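Baccell_00875 (Bacteroides cellulosilyticus DSM 14838, PDB 5NO8) is a polysaccharide lyase that probably removes rhamnose caps, linked to glucuronic acid, from complex arabinogalactan proteins. Local coordinates at residues M52-V56 and P147-N151; Y200-E204 and T214-I218. Residue numbers count along the deposited sequence, not the author numbering.

Contact 1. Residues M52-V56 and P147-N151; sequences MNWVV and PFNDN
Two loop segments, neither in regular secondary structure, meet through a single backbone bridge between Val55 and Phe148, whose CA atoms are 4.5 Å apart. Asn149 is the most covered residue. Asn149 N donates to Trp54 O at 2.9 Å, and with chi1 t Asn149 ND2 reaches across to donate to Asn53 O at 3.0 Å. Asn149 OD1 is taken within its own segment by Asn151 ND2 (3.0 Å) and, beyond it, by Gln62. Val56 makes the other backbone bond, N to Pro147 O at 2.8 Å; with chi1 t, Val56 CG2 sits 3.6 Å from Phe148 O, and Val56 CB is 4.4 Å from Pro147 CB. Pro147 also packs CG against Val55 CB at 4.3 Å. Asn53 OD1 accepts from Val55 N (3.3 Å) and from Leu43. An isolated beta bridge thus joins an Asx turn at Asn53, following strand 40-45, to an inverse gamma turn centred on Asn149 (phi/psi -84/68), between strand 137-145 and helix 155-161.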
ATOM      1  N   MET A  52      20.800 -12.751   4.452  1.00 23.93           N
ATOM      2  CA  MET A  52      19.944 -12.191   3.415  1.00 21.30           C
ATOM      3  C   MET A  52      20.740 -11.286   2.457  1.00 20.02           C
ATOM      4  O   MET A  52      21.620 -10.538   2.878  1.00 20.01           O
ATOM      5  CB  MET A  52      18.850 -11.372   4.099  1.00 22.24           C
ATOM      6  CG  MET A  52      18.033 -10.549   3.155  1.00 21.82           C
ATOM      7  SD  MET A  52      16.634  -9.920   4.044  1.00 22.21           S
ATOM      8  CE  MET A  52      16.052  -8.888   2.720  1.00 21.12           C
ATOM      9  N   ASN A  53      20.398 -11.369   1.182  1.00 19.50           N
ATOM     10  CA  ASN A  53      20.857 -10.418   0.160  1.00 19.07           C
ATOM     11  C   ASN A  53      19.776  -9.356   0.012  1.00 17.45           C
ATOM     12  O   ASN A  53      18.638  -9.680  -0.289  1.00 17.46           O
ATOM     13  CB  ASN A  53      21.059 -11.124  -1.173  1.00 19.53           C
ATOM     14  CG  ASN A  53      21.723 -10.231  -2.221  1.00 20.08           C
ATOM     15  OD1 ASN A  53      22.055  -9.066  -1.969  1.00 19.03           O
ATOM     16  ND2 ASN A  53      21.952 -10.795  -3.393  1.00 22.51           N
ATOM     17  N   TRP A  54      20.133  -8.115   0.279  1.00 16.72           N
ATOM     18  CA  TRP A  54      19.159  -7.022   0.296  1.00 16.43           C
ATOM     19  C   TRP A  54      18.823  -6.508  -1.091  1.00 16.88           C
ATOM     20  O   TRP A  54      17.862  -5.722  -1.240  1.00 17.29           O
ATOM     21  CB  TRP A  54      19.640  -5.904   1.210  1.00 15.84           C
ATOM     22  CG  TRP A  54      19.602  -6.347   2.629  1.00 17.00           C
ATOM     23  CD1 TRP A  54      20.576  -7.051   3.319  1.00 18.04           C
ATOM     24  CD2 TRP A  54      18.509  -6.210   3.531  1.00 16.96           C
ATOM     25  NE1 TRP A  54      20.153  -7.313   4.590  1.00 17.55           N
ATOM     26  CE2 TRP A  54      18.892  -6.807   4.752  1.00 17.58           C
ATOM     27  CE3 TRP A  54      17.253  -5.599   3.442  1.00 17.17           C
ATOM     28  CZ2 TRP A  54      18.043  -6.830   5.863  1.00 18.56           C
ATOM     29  CZ3 TRP A  54      16.429  -5.610   4.542  1.00 16.89           C
ATOM     30  CH2 TRP A  54      16.824  -6.229   5.741  1.00 16.87           C
ATOM     31  N   VAL A  55      19.559  -6.956  -2.101  1.00 16.63           N
ATOM     32  CA  VAL A  55      19.216  -6.658  -3.501  1.00 17.16           C
ATOM     33  C   VAL A  55      18.798  -7.885  -4.302  1.00 18.38           C
ATOM     34  O   VAL A  55      19.168  -9.033  -3.991  1.00 18.71           O
ATOM     35  CB  VAL A  55      20.334  -5.879  -4.251  1.00 17.68           C
ATOM     36  CG1 VAL A  55      20.632  -4.560  -3.573  1.00 19.09           C
ATOM     37  CG2 VAL A  55      21.620  -6.664  -4.406  1.00 18.21           C
ATOM     38  N   VAL A  56      18.008  -7.625  -5.335  1.00 17.40           N
ATOM     39  CA  VAL A  56      17.643  -8.620  -6.324  1.00 18.76           C
ATOM     40  C   VAL A  56      18.925  -8.970  -7.072  1.00 19.03           C
ATOM     41  O   VAL A  56      19.707  -8.077  -7.370  1.00 18.98           O
ATOM     42  CB  VAL A  56      16.593  -8.066  -7.318  1.00 19.06           C
ATOM     43  CG1 VAL A  56      16.185  -9.127  -8.341  1.00 20.73           C
ATOM     44  CG2 VAL A  56      15.353  -7.580  -6.566  1.00 19.40           C
ATOM     45  N   PRO A 147      17.898  -1.807  -6.520  1.00 14.56           N
ATOM     46  CA  PRO A 147      17.013  -2.969  -6.684  1.00 15.42           C
ATOM     47  C   PRO A 147      16.835  -3.746  -5.388  1.00 16.03           C
ATOM     48  O   PRO A 147      17.259  -4.884  -5.285  1.00 17.44           O
ATOM     49  CB  PRO A 147      17.699  -3.782  -7.777  1.00 16.04           C
ATOM     50  CG  PRO A 147      19.141  -3.446  -7.621  1.00 15.70           C
ATOM     51  CD  PRO A 147      19.184  -2.005  -7.201  1.00 15.64           C
ATOM     52  N   PHE A 148      16.177  -3.114  -4.422  1.00 15.85           N
ATOM     53  CA  PHE A 148      15.862  -3.750  -3.124  1.00 16.15           C
ATOM     54  C   PHE A 148      15.065  -5.031  -3.377  1.00 15.67           C
ATOM     55  O   PHE A 148      14.212  -5.089  -4.289  1.00 15.99           O
ATOM     56  CB  PHE A 148      15.065  -2.816  -2.206  1.00 15.31           C
ATOM     57  CG  PHE A 148      15.839  -1.643  -1.688  1.00 15.55           C
ATOM     58  CD1 PHE A 148      16.649  -1.765  -0.566  1.00 15.86           C
ATOM     59  CD2 PHE A 148      15.725  -0.397  -2.303  1.00 15.04           C
ATOM     60  CE1 PHE A 148      17.364  -0.674  -0.071  1.00 16.47           C
ATOM     61  CE2 PHE A 148      16.445   0.687  -1.828  1.00 15.30           C
ATOM     62  CZ  PHE A 148      17.262   0.549  -0.721  1.00 16.06           C
ATOM     63  N   ASN A 149      15.333  -6.048  -2.547  1.00 17.27           N
ATOM     64  CA  ASN A 149      14.819  -7.412  -2.752  1.00 17.62           C
ATOM     65  C   ASN A 149      13.405  -7.549  -2.187  1.00 17.49           C
ATOM     66  O   ASN A 149      13.187  -8.204  -1.165  1.00 17.50           O
ATOM     67  CB  ASN A 149      15.814  -8.411  -2.118  1.00 17.40           C
ATOM     68  CG  ASN A 149      15.727  -9.805  -2.702  1.00 17.74           C
ATOM     69  OD1 ASN A 149      15.060 -10.045  -3.694  1.00 17.67           O
ATOM     70  ND2 ASN A 149      16.438 -10.747  -2.064  1.00 19.17           N
ATOM     71  N   ASP A 150      12.469  -6.854  -2.830  1.00 18.55           N
ATOM     72  CA  ASP A 150      11.086  -6.732  -2.386  1.00 18.27           C
ATOM     73  C   ASP A 150      10.249  -7.514  -3.386  1.00 17.84           C
ATOM     74  O   ASP A 150       9.859  -7.025  -4.465  1.00 16.34           O
ATOM     75  CB  ASP A 150      10.657  -5.258  -2.318  1.00 18.55           C
ATOM     76  CG  ASP A 150       9.297  -5.059  -1.645  1.00 19.09           C
ATOM     77  OD1 ASP A 150       8.435  -5.990  -1.667  1.00 18.97           O
ATOM     78  OD2 ASP A 150       9.085  -3.956  -1.064  1.00 18.42           O
ATOM     79  N   ASN A 151      10.016  -8.775  -3.051  1.00 16.51           N
ATOM     80  CA  ASN A 151       9.248  -9.665  -3.903  1.00 16.77           C
ATOM     81  C   ASN A 151       8.778 -10.870  -3.069  1.00 16.39           C
ATOM     82  O   ASN A 151       9.182 -11.014  -1.920  1.00 16.64           O
ATOM     83  CB  ASN A 151      10.064 -10.076  -5.140  1.00 17.07           C
ATOM     84  CG  ASN A 151      11.458 -10.524  -4.785  1.00 18.81           C
ATOM     85  OD1 ASN A 151      11.617 -11.604  -4.228  1.00 19.30           O
ATOM     86  ND2 ASN A 151      12.479  -9.679  -5.084  1.00 16.81           N
TER

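Contact 2. Residues Y200-E204 and T214-I218; sequences YEIWE and TRGII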
ATOM      1  N   TYR A 200      10.359   8.045  -7.178  1.00 12.20           N
ATOM      2  CA  TYR A 200      10.929   6.791  -7.633  1.00 12.67           C
ATOM      3  C   TYR A 200      10.120   6.206  -8.778  1.00 12.97           C
ATOM      4  O   TYR A 200       8.972   6.555  -8.990  1.00 12.56           O
ATOM      5  CB  TYR A 200      11.073   5.788  -6.492  1.00 12.72           C
ATOM      6  CG  TYR A 200       9.759   5.232  -5.963  1.00 12.63           C
ATOM      7  CD1 TYR A 200       9.035   5.934  -5.018  1.00 13.92           C
ATOM      8  CD2 TYR A 200       9.254   4.009  -6.412  1.00 13.45           C
ATOM      9  CE1 TYR A 200       7.862   5.435  -4.503  1.00 13.90           C
ATOM     10  CE2 TYR A 200       8.060   3.489  -5.905  1.00 13.99           C
ATOM     11  CZ  TYR A 200       7.359   4.228  -4.967  1.00 14.84           C
ATOM     12  OH  TYR A 200       6.174   3.779  -4.420  1.00 15.51           O
ATOM     13  N   GLU A 201      10.760   5.302  -9.505  1.00 12.76           N
ATOM     14  CA  GLU A 201      10.141   4.597 -10.597  1.00 13.62           C
ATOM     15  C   GLU A 201      10.231   3.120 -10.354  1.00 13.67           C
ATOM     16  O   GLU A 201      11.068   2.654  -9.587  1.00 12.75           O
ATOM     17  CB  GLU A 201      10.857   4.903 -11.899  1.00 13.88           C
ATOM     18  CG  GLU A 201      10.628   6.309 -12.386  1.00 15.11           C
ATOM     19  CD  GLU A 201      11.497   6.636 -13.582  1.00 15.62           C
ATOM     20  OE1 GLU A 201      11.115   6.230 -14.696  1.00 15.85           O
ATOM     21  OE2 GLU A 201      12.574   7.263 -13.394  1.00 16.14           O
ATOM     22  N   ILE A 202       9.374   2.395 -11.050  1.00 13.58           N
ATOM     23  CA  ILE A 202       9.351   0.946 -10.990  1.00 13.40           C
ATOM     24  C   ILE A 202       9.594   0.448 -12.406  1.00 13.77           C
ATOM     25  O   ILE A 202       8.962   0.916 -13.369  1.00 14.64           O
ATOM     26  CB  ILE A 202       7.996   0.401 -10.456  1.00 13.79           C
ATOM     27  CG1 ILE A 202       7.770   0.780  -9.001  1.00 13.42           C
ATOM     28  CG2 ILE A 202       7.892  -1.125 -10.602  1.00 14.65           C
ATOM     29  CD1 ILE A 202       8.716   0.169  -8.011  1.00 13.65           C
ATOM     30  N   TRP A 203      10.488  -0.531 -12.520  1.00 13.52           N
ATOM     31  CA  TRP A 203      10.778  -1.186 -13.789  1.00 13.54           C
ATOM     32  C   TRP A 203      10.501  -2.686 -13.688  1.00 14.05           C
ATOM     33  O   TRP A 203      10.534  -3.243 -12.594  1.00 13.64           O
ATOM     34  CB  TRP A 203      12.245  -0.948 -14.212  1.00 13.51           C
ATOM     35  CG  TRP A 203      12.562   0.463 -14.451  1.00 13.15           C
ATOM     36  CD1 TRP A 203      13.108   1.338 -13.570  1.00 13.86           C
ATOM     37  CD2 TRP A 203      12.317   1.186 -15.636  1.00 13.44           C
ATOM     38  NE1 TRP A 203      13.245   2.571 -14.153  1.00 13.84           N
ATOM     39  CE2 TRP A 203      12.749   2.512 -15.417  1.00 13.56           C
ATOM     40  CE3 TRP A 203      11.785   0.843 -16.880  1.00 13.67           C
ATOM     41  CZ2 TRP A 203      12.671   3.500 -16.405  1.00 14.03           C
ATOM     42  CZ3 TRP A 203      11.668   1.812 -17.834  1.00 13.77           C
ATOM     43  CH2 TRP A 203      12.124   3.132 -17.601  1.00 14.04           C
ATOM     44  N   GLU A 204      10.219  -3.299 -14.842  1.00 14.73           N
ATOM     45  CA  GLU A 204      10.038  -4.764 -14.994  1.00 15.90           C
ATOM     46  C   GLU A 204       8.798  -5.339 -14.281  1.00 17.09           C
ATOM     47  O   GLU A 204       8.862  -6.297 -13.485  1.00 18.13           O
ATOM     48  CB  GLU A 204      11.300  -5.516 -14.596  1.00 16.65           C
ATOM     49  CG  GLU A 204      12.544  -5.099 -15.361  1.00 17.29           C
ATOM     50  CD  GLU A 204      12.444  -5.412 -16.848  1.00 19.45           C
ATOM     51  OE1 GLU A 204      11.735  -6.373 -17.206  1.00 21.10           O
ATOM     52  OE2 GLU A 204      13.044  -4.697 -17.671  1.00 21.08           O
ATOM     53  N   THR A 214       6.168  -9.819  -7.586  1.00 17.10           N
ATOM     54  CA  THR A 214       7.351  -9.016  -7.412  1.00 16.67           C
ATOM     55  C   THR A 214       6.998  -7.556  -7.472  1.00 15.80           C
ATOM     56  O   THR A 214       6.151  -7.194  -8.251  1.00 15.63           O
ATOM     57  CB  THR A 214       8.383  -9.296  -8.506  1.00 16.46           C
ATOM     58  OG1 THR A 214       9.517  -8.461  -8.284  1.00 17.37           O
ATOM     59  CG2 THR A 214       7.850  -9.038  -9.921  1.00 16.36           C
ATOM     60  N   ARG A 215       7.695  -6.745  -6.686  1.00 15.63           N
ATOM     61  CA  ARG A 215       7.499  -5.317  -6.729  1.00 16.09           C
ATOM     62  C   ARG A 215       8.200  -4.719  -7.936  1.00 16.85           C
ATOM     63  O   ARG A 215       7.937  -3.578  -8.316  1.00 16.60           O
ATOM     64  CB  ARG A 215       7.979  -4.680  -5.456  1.00 16.64           C
ATOM     65  CG  ARG A 215       7.454  -3.272  -5.259  1.00 16.86           C
ATOM     66  CD  ARG A 215       7.526  -2.879  -3.831  1.00 16.97           C
ATOM     67  NE  ARG A 215       7.168  -1.482  -3.648  1.00 16.58           N
ATOM     68  CZ  ARG A 215       7.428  -0.803  -2.546  1.00 17.45           C
ATOM     69  NH1 ARG A 215       8.049  -1.391  -1.503  1.00 17.36           N
ATOM     70  NH2 ARG A 215       7.074   0.478  -2.480  1.00 17.40           N
ATOM     71  N   GLY A 216       9.093  -5.486  -8.555  1.00 15.87           N
ATOM     72  CA  GLY A 216       9.873  -5.006  -9.658  1.00 15.49           C
ATOM     73  C   GLY A 216      11.177  -4.377  -9.186  1.00 15.44           C
ATOM     74  O   GLY A 216      11.660  -4.644  -8.082  1.00 16.73           O
ATOM     75  N   ILE A 217      11.768  -3.591 -10.071  1.00 14.94           N
ATOM     76  CA  ILE A 217      13.071  -2.974  -9.855  1.00 14.56           C
ATOM     77  C   ILE A 217      12.876  -1.495  -9.569  1.00 13.90           C
ATOM     78  O   ILE A 217      12.399  -0.786 -10.416  1.00 13.87           O
ATOM     79  CB  ILE A 217      13.992  -3.126 -11.071  1.00 15.64           C
ATOM     80  CG1 ILE A 217      14.211  -4.613 -11.418  1.00 16.07           C
ATOM     81  CG2 ILE A 217      15.334  -2.420 -10.847  1.00 15.94           C
ATOM     82  CD1 ILE A 217      14.795  -5.458 -10.320  1.00 16.71           C
ATOM     83  N   ILE A 218      13.295  -1.065  -8.396  1.00 13.24           N
ATOM     84  CA  ILE A 218      13.143   0.338  -7.950  1.00 13.60           C
ATOM     85  C   ILE A 218      14.292   1.189  -8.495  1.00 14.17           C
ATOM     86  O   ILE A 218      15.446   0.775  -8.437  1.00 14.72           O
ATOM     87  CB  ILE A 218      13.114   0.407  -6.414  1.00 14.45           C
ATOM     88  CG1 ILE A 218      11.850  -0.309  -5.882  1.00 15.56           C
ATOM     89  CG2 ILE A 218      13.207   1.846  -5.914  1.00 14.29           C
ATOM     90  CD1 ILE A 218      11.979  -0.860  -4.490  1.00 17.24           C
TER
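Ile202 lies beside Ile218, its CD1 3.8 Å from Ile218 CG1, and both side chains project from the same face of an antiparallel strand pair. Ile202 CG2 reaches further along, to 3.4 Å from Arg215 O. The opposite face carries Trp203 and Ile217, with CB atoms 4.2 Å apart. Trp203 and Ile217 form the hydrogen-bonded pair: Trp203 N donates to Ile217 O at 2.9 Å and Ile217 N to Trp203 O at 2.8 Å. Ile202 and Ile218 form the neighbouring non-hydrogen-bonded pair, where CA-H...O contacts run from Ile218 CA to Glu201 O (3.5 Å) and from Ile202 CA to Ile217 O (3.6 Å).

Regular pairing stops at Gly216. Gly216, with phi/psi of 90/-162, passes its CA 3.5 Å from Trp203 O, and a CB there would clash with that oxygen and jam against the carbonyl O of Arg215. Two residues earlier, Thr214 OG1 accepts from Gly216 N at 3.0 Å in an ST turn. On the other segment, Glu204 takes positive phi as it leaves strand 199-203; its carboxylate leads away from segment 214-218, in a salt bridge with Lys209 and a hydrogen bond with Tyr70.

The extended Arg215 brings NH2 within 3.9 Å of Tyr200 OH, which lies at the edge of the guanidinium, near its plane. Both groups bind Asp608, Arg215 by a salt bridge and Tyr200 by a hydrogen bond, while Arg215 NH1 meets Asp150 and Thr165 O. The backbone pair and the side chains on its two faces join the strands, while Arg215, shared between Asp150 and Asp608, links them by charge to two parts of the chain distant in sequence.

The contacts follow one another along the chain and lie with their centres about 11 Å apart, on the same side of the chain's centre. They touch directly. Asp150 OD2 of contact 1 forms a salt bridge with Arg215 NH1 of contact 2 at 2.8 Å, and the backbones of these two residues are hydrogen-bonded as well. Packing adds to this on either side of the charge pair in sequence: Asn151 CB lies 3.6 Å from Thr214 OG1, and Pro147 CB 4.1 Å from Ile217 CG2. Segment 147-151 therefore connects segments 52-56 and 214-218, just beyond the pairing of strands 137-145 and 217-221. Through Arg215 the linkage extends to Asp608, in the largely helical C-terminal part of the chain.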